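Local coordinates for protein choline dehydrogenase and related flavoproteins (Aspergillus oryzae, PDB 3Q9T) that oxidises formate as a flavin-dependent oxidase of the glucose-methanol-choline family, carrying 8-formyl-FAD at its catalytic site, at residues W101-W112 / W122-A133. Residues are numbered along the deposited sequence; the frame is centred on the assembly and turned at random. Where two conformers were deposited one is given.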
loop_
_atom_site.group_PDB
_atom_site.type_symbol
_atom_site.label_atom_id
_atom_site.label_comp_id
_atom_site.label_asym_id
_atom_site.label_seq_id
_atom_site.Cartn_x
_atom_site.Cartn_y
_atom_site.Cartn_z
ATOM N N TRP A 101 17.426 -24.876 4.230
ATOM C CA TRP A 101 17.091 -25.834 5.271
ATOM C C TRP A 101 17.983 -25.554 6.452
ATOM O O TRP A 101 19.175 -25.878 6.425
ATOM C CB TRP A 101 17.323 -27.245 4.765
ATOM C CG TRP A 101 17.003 -28.338 5.748
ATOM C CD1 TRP A 101 17.860 -28.914 6.633
ATOM C CD2 TRP A 101 15.744 -29.019 5.906
ATOM N NE1 TRP A 101 17.218 -29.904 7.340
ATOM C CE2 TRP A 101 15.919 -29.990 6.913
ATOM C CE3 TRP A 101 14.488 -28.893 5.298
ATOM C CZ2 TRP A 101 14.890 -30.828 7.330
ATOM C CZ3 TRP A 101 13.466 -29.724 5.711
ATOM C CH2 TRP A 101 13.670 -30.683 6.720
ATOM N N VAL A 102 17.390 -24.965 7.488
ATOM C CA VAL A 102 18.132 -24.451 8.620
ATOM C C VAL A 102 17.184 -24.419 9.824
ATOM O O VAL A 102 16.079 -23.916 9.722
ATOM C CB VAL A 102 18.723 -23.052 8.280
ATOM C CG1 VAL A 102 17.621 -22.116 7.765
ATOM C CG2 VAL A 102 19.452 -22.447 9.470
ATOM N N PRO A 103 17.595 -25.019 10.953
ATOM C CA PRO A 103 16.670 -25.177 12.079
ATOM C C PRO A 103 16.474 -23.932 12.933
ATOM O O PRO A 103 15.327 -23.610 13.256
ATOM C CB PRO A 103 17.341 -26.266 12.926
ATOM C CG PRO A 103 18.804 -26.071 12.664
ATOM C CD PRO A 103 18.876 -25.708 11.189
ATOM N N GLY A 104 17.564 -23.266 13.318
ATOM C CA GLY A 104 17.481 -22.172 14.262
ATOM C C GLY A 104 18.294 -22.381 15.533
ATOM O O GLY A 104 18.978 -23.386 15.699
ATOM N N HIS A 105 18.193 -21.429 16.451
ATOM C CA HIS A 105 19.099 -21.360 17.580
ATOM C C HIS A 105 18.503 -22.088 18.778
ATOM O O HIS A 105 17.325 -21.959 19.063
ATOM C CB HIS A 105 19.395 -19.898 17.910
ATOM C CG HIS A 105 20.557 -19.700 18.830
ATOM N ND1 HIS A 105 20.450 -19.818 20.199
ATOM C CD2 HIS A 105 21.849 -19.369 18.579
ATOM C CE1 HIS A 105 21.626 -19.570 20.752
ATOM N NE2 HIS A 105 22.491 -19.296 19.792
ATOM N N LYS A 106 19.329 -22.880 19.450
ATOM C CA LYS A 106 18.910 -23.655 20.612
ATOM C C LYS A 106 18.219 -22.816 21.697
ATOM O O LYS A 106 17.215 -23.226 22.262
ATOM C CB LYS A 106 20.126 -24.393 21.202
ATOM C CG LYS A 106 19.925 -24.969 22.616
ATOM C CD LYS A 106 21.148 -25.817 23.024
ATOM C CE LYS A 106 21.320 -25.892 24.536
ATOM N NZ LYS A 106 20.105 -26.362 25.254
ATOM N N ALA A 107 18.752 -21.641 21.987
ATOM C CA ALA A 107 18.187 -20.820 23.043
ATOM C C ALA A 107 16.743 -20.448 22.726
ATOM O O ALA A 107 15.917 -20.277 23.625
ATOM C CB ALA A 107 19.018 -19.575 23.235
ATOM N N THR A 108 16.442 -20.323 21.442
ATOM C CA THR A 108 15.117 -19.893 21.032
ATOM C C THR A 108 14.110 -21.020 21.205
ATOM O O THR A 108 13.010 -20.823 21.736
ATOM C CB THR A 108 15.126 -19.371 19.593
ATOM O OG1 THR A 108 15.874 -18.147 19.549
ATOM C CG2 THR A 108 13.707 -19.113 19.108
ATOM N N PHE A 109 14.494 -22.216 20.783
ATOM C CA PHE A 109 13.609 -23.359 20.909
ATOM C C PHE A 109 13.426 -23.725 22.381
ATOM O O PHE A 109 12.355 -24.152 22.792
ATOM C CB PHE A 109 14.164 -24.542 20.133
ATOM C CG PHE A 109 13.898 -24.483 18.650
ATOM C CD1 PHE A 109 12.703 -24.961 18.124
ATOM C CD2 PHE A 109 14.860 -23.991 17.782
ATOM C CE1 PHE A 109 12.464 -24.938 16.747
ATOM C CE2 PHE A 109 14.642 -23.968 16.419
ATOM C CZ PHE A 109 13.434 -24.435 15.897
ATOM N N ASP A 110 14.470 -23.537 23.176
ATOM C CA ASP A 110 14.358 -23.772 24.598
ATOM C C ASP A 110 13.257 -22.921 25.209
ATOM O O ASP A 110 12.627 -23.336 26.172
ATOM C CB ASP A 110 15.689 -23.513 25.316
ATOM C CG ASP A 110 16.623 -24.709 25.263
ATOM O OD1 ASP A 110 16.163 -25.823 24.904
ATOM O OD2 ASP A 110 17.814 -24.537 25.595
ATOM N N GLN A 111 13.020 -21.731 24.659
ATOM C CA GLN A 111 11.991 -20.848 25.202
ATOM C C GLN A 111 10.586 -21.304 24.812
ATOM O O GLN A 111 9.606 -20.808 25.340
ATOM C CB GLN A 111 12.226 -19.394 24.792
ATOM C CG GLN A 111 13.603 -18.870 25.141
ATOM C CD GLN A 111 13.957 -19.081 26.596
ATOM O OE1 GLN A 111 13.400 -18.429 27.478
ATOM N NE2 GLN A 111 14.890 -19.995 26.857
ATOM N N TRP A 112 10.489 -22.254 23.889
ATOM C CA TRP A 112 9.180 -22.836 23.602
ATOM C C TRP A 112 8.626 -23.515 24.863
ATOM O O TRP A 112 7.420 -23.739 24.983
ATOM C CB TRP A 112 9.243 -23.840 22.460
ATOM C CG TRP A 112 9.494 -23.251 21.089
ATOM C CD1 TRP A 112 10.113 -22.074 20.797
ATOM C CD2 TRP A 112 9.123 -23.830 19.829
ATOM N NE1 TRP A 112 10.150 -21.881 19.435
ATOM C CE2 TRP A 112 9.554 -22.949 18.821
ATOM C CE3 TRP A 112 8.459 -25.007 19.462
ATOM C CZ2 TRP A 112 9.351 -23.206 17.465
ATOM C CZ3 TRP A 112 8.262 -25.268 18.114
ATOM C CH2 TRP A 112 8.705 -24.367 17.131
ATOM N N TRP A 122 14.885 -27.497 22.686
ATOM C CA TRP A 122 15.892 -27.897 21.712
ATOM C C TRP A 122 16.175 -29.415 21.657
ATOM O O TRP A 122 15.861 -30.086 20.655
ATOM C CB TRP A 122 17.192 -27.090 21.876
ATOM C CG TRP A 122 18.185 -27.503 20.852
ATOM C CD1 TRP A 122 19.267 -28.303 21.046
ATOM C CD2 TRP A 122 18.149 -27.206 19.445
ATOM N NE1 TRP A 122 19.915 -28.511 19.855
ATOM C CE2 TRP A 122 19.256 -27.840 18.860
ATOM C CE3 TRP A 122 17.299 -26.438 18.631
ATOM C CZ2 TRP A 122 19.542 -27.748 17.488
ATOM C CZ3 TRP A 122 17.585 -26.344 17.266
ATOM C CH2 TRP A 122 18.697 -27.002 16.711
ATOM N N ASP A 123 16.762 -29.963 22.714
ATOM C CA ASP A 123 17.210 -31.365 22.674
ATOM C C ASP A 123 16.125 -32.366 22.233
ATOM O O ASP A 123 16.332 -33.127 21.280
ATOM C CB ASP A 123 17.846 -31.780 24.006
ATOM C CG ASP A 123 19.092 -30.960 24.332
ATOM O OD1 ASP A 123 19.884 -30.697 23.402
ATOM O OD2 ASP A 123 19.268 -30.568 25.505
ATOM N N PRO A 124 14.965 -32.364 22.909
ATOM C CA PRO A 124 13.882 -33.261 22.481
ATOM C C PRO A 124 13.459 -33.054 21.028
ATOM O O PRO A 124 13.052 -34.008 20.395
ATOM C CB PRO A 124 12.735 -32.901 23.425
ATOM C CG PRO A 124 13.410 -32.338 24.627
ATOM C CD PRO A 124 14.600 -31.596 24.110
ATOM N N LEU A 125 13.573 -31.840 20.501
ATOM C CA LEU A 125 13.136 -31.558 19.133
ATOM C C LEU A 125 14.178 -31.892 18.047
ATOM O O LEU A 125 13.824 -32.141 16.886
ATOM C CB LEU A 125 12.691 -30.094 19.015
ATOM C CG LEU A 125 11.343 -29.780 19.662
ATOM C CD1 LEU A 125 10.972 -28.325 19.457
ATOM C CD2 LEU A 125 10.274 -30.674 19.047
ATOM N N VAL A 126 15.459 -31.897 18.414
ATOM C CA VAL A 126 16.515 -32.256 17.462
ATOM C C VAL A 126 16.181 -33.418 16.519
ATOM O O VAL A 126 16.354 -33.294 15.310
ATOM C CB VAL A 126 17.863 -32.539 18.158
ATOM C CG1 VAL A 126 18.794 -33.350 17.233
ATOM C CG2 VAL A 126 18.516 -31.237 18.568
ATOM N N PRO A 127 15.730 -34.556 17.066
ATOM C CA PRO A 127 15.405 -35.680 16.178
ATOM C C PRO A 127 14.278 -35.336 15.218
ATOM O O PRO A 127 14.328 -35.722 14.050
ATOM C CB PRO A 127 14.979 -36.802 17.140
ATOM C CG PRO A 127 14.766 -36.142 18.458
ATOM C CD PRO A 127 15.609 -34.914 18.489
ATOM N N TYR A 128 13.283 -34.601 15.698
ATOM C CA TYR A 128 12.196 -34.168 14.829
ATOM C C TYR A 128 12.668 -33.170 13.763
ATOM O O TYR A 128 12.124 -33.150 12.657
ATOM C CB TYR A 128 11.007 -33.636 15.653
ATOM C CG TYR A 128 10.361 -34.714 16.506
ATOM C CD1 TYR A 128 9.826 -35.860 15.924
ATOM C CD2 TYR A 128 10.308 -34.598 17.894
ATOM C CE1 TYR A 128 9.255 -36.870 16.704
ATOM C CE2 TYR A 128 9.739 -35.606 18.684
ATOM C CZ TYR A 128 9.217 -36.733 18.081
ATOM O OH TYR A 128 8.638 -37.712 18.862
ATOM N N LEU A 129 13.689 -32.366 14.086
ATOM C CA LEU A 129 14.309 -31.462 13.101
ATOM C C LEU A 129 15.085 -32.232 12.018
ATOM O O LEU A 129 15.421 -31.690 10.967
ATOM C CB LEU A 129 15.234 -30.446 13.791
ATOM C CG LEU A 129 14.527 -29.345 14.582
ATOM C CD1 LEU A 129 15.440 -28.702 15.615
ATOM C CD2 LEU A 129 13.918 -28.294 13.628
ATOM N N ARG A 130 15.372 -33.503 12.275
ATOM C CA ARG A 130 16.194 -34.275 11.358
ATOM C C ARG A 130 15.432 -35.414 10.678
ATOM O O ARG A 130 15.828 -35.895 9.614
ATOM C CB ARG A 130 17.418 -34.783 12.106
ATOM C CG ARG A 130 18.249 -33.626 12.640
ATOM C CD ARG A 130 19.380 -34.060 13.560
ATOM N NE ARG A 130 20.157 -32.898 13.982
ATOM C CZ ARG A 130 21.246 -32.964 14.735
ATOM N NH1 ARG A 130 21.697 -34.150 15.156
ATOM N NH2 ARG A 130 21.883 -31.844 15.061
ATOM N N LYS A 131 14.315 -35.821 11.266
ATOM C CA LYS A 131 13.622 -37.016 10.790
ATOM C C LYS A 131 13.199 -36.987 9.314
ATOM O O LYS A 131 13.282 -38.008 8.628
ATOM C CB LYS A 131 12.417 -37.329 11.683
ATOM C CG LYS A 131 11.905 -38.763 11.544
ATOM C CD LYS A 131 10.793 -39.062 12.544
ATOM C CE LYS A 131 10.200 -40.451 12.348
ATOM N NZ LYS A 131 9.160 -40.710 13.378
ATOM N N SER A 132 12.736 -35.835 8.829
ATOM C CA SER A 132 12.174 -35.747 7.483
ATOM C C SER A 132 13.205 -35.920 6.362
ATOM O O SER A 132 12.864 -36.271 5.235
ATOM C CB SER A 132 11.468 -34.395 7.290
ATOM O OG SER A 132 10.615 -34.098 8.379
ATOM N N ALA A 133 14.466 -35.638 6.674
ATOM C CA ALA A 133 15.494 -35.479 5.658
ATOM C C ALA A 133 16.396 -36.705 5.522
ATOM O O ALA A 133 16.704 -37.380 6.511
ATOM C CB ALA A 133 16.356 -34.235 5.981
HETATM O O HOH W 1 17.924 -31.420 9.657
HETATM O O HOH W 2 17.372 -28.339 25.151
HETATM O O HOH W 3 20.060 -28.538 26.901
#
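Asp110 receives the backbone N-H of Trp122, at the start of helix 122-131, on its OD1 (N to OD1 3.1 Å), from the anti side and 28° out of the carboxylate plane. The other oxygen, OD2, turns its syn lone pair to Lys106 NZ one helical turn earlier, a salt bridge of 2.9 Å that helps fix the carboxylate's rotation. Lys106 NZ and Asp123 OD2 do not pair directly; one water accepts from Lys106 NZ and donates to Asp123 OD2, while a second, held by Asp110 OD1 and Asp123 N, adds only weak bonds to that pair.

The Lys106 chain crosses the Trp122 indole at about a right angle, its CB lying over the five-membered ring, 3.9 Å from the centroid, in a CH-pi contact. With CG anti to the backbone N (chi1 -179°), the indole of Trp122 reaches between this chain and Val126 CG2 on the opposite face. Its rim meets Phe109 CD2 and Pro103 CB, the Phe109 ring being inclined at 58°. Leu125 CD1 packs against Phe109 and Trp112, and Leu129 against Pro103.

At the far end, one water accepts from Trp101 NE1 and donates to Leu129 O, which also takes a bond from Asn556 of helix 555-572; the side chain of Trp101 lies about 6 Å from the bound 8-formyl-FAD. A solvated charge cluster thus borders the buried aromatic core joining helices 106-110 and 122-131, while the Trp101 end comes near the flavin.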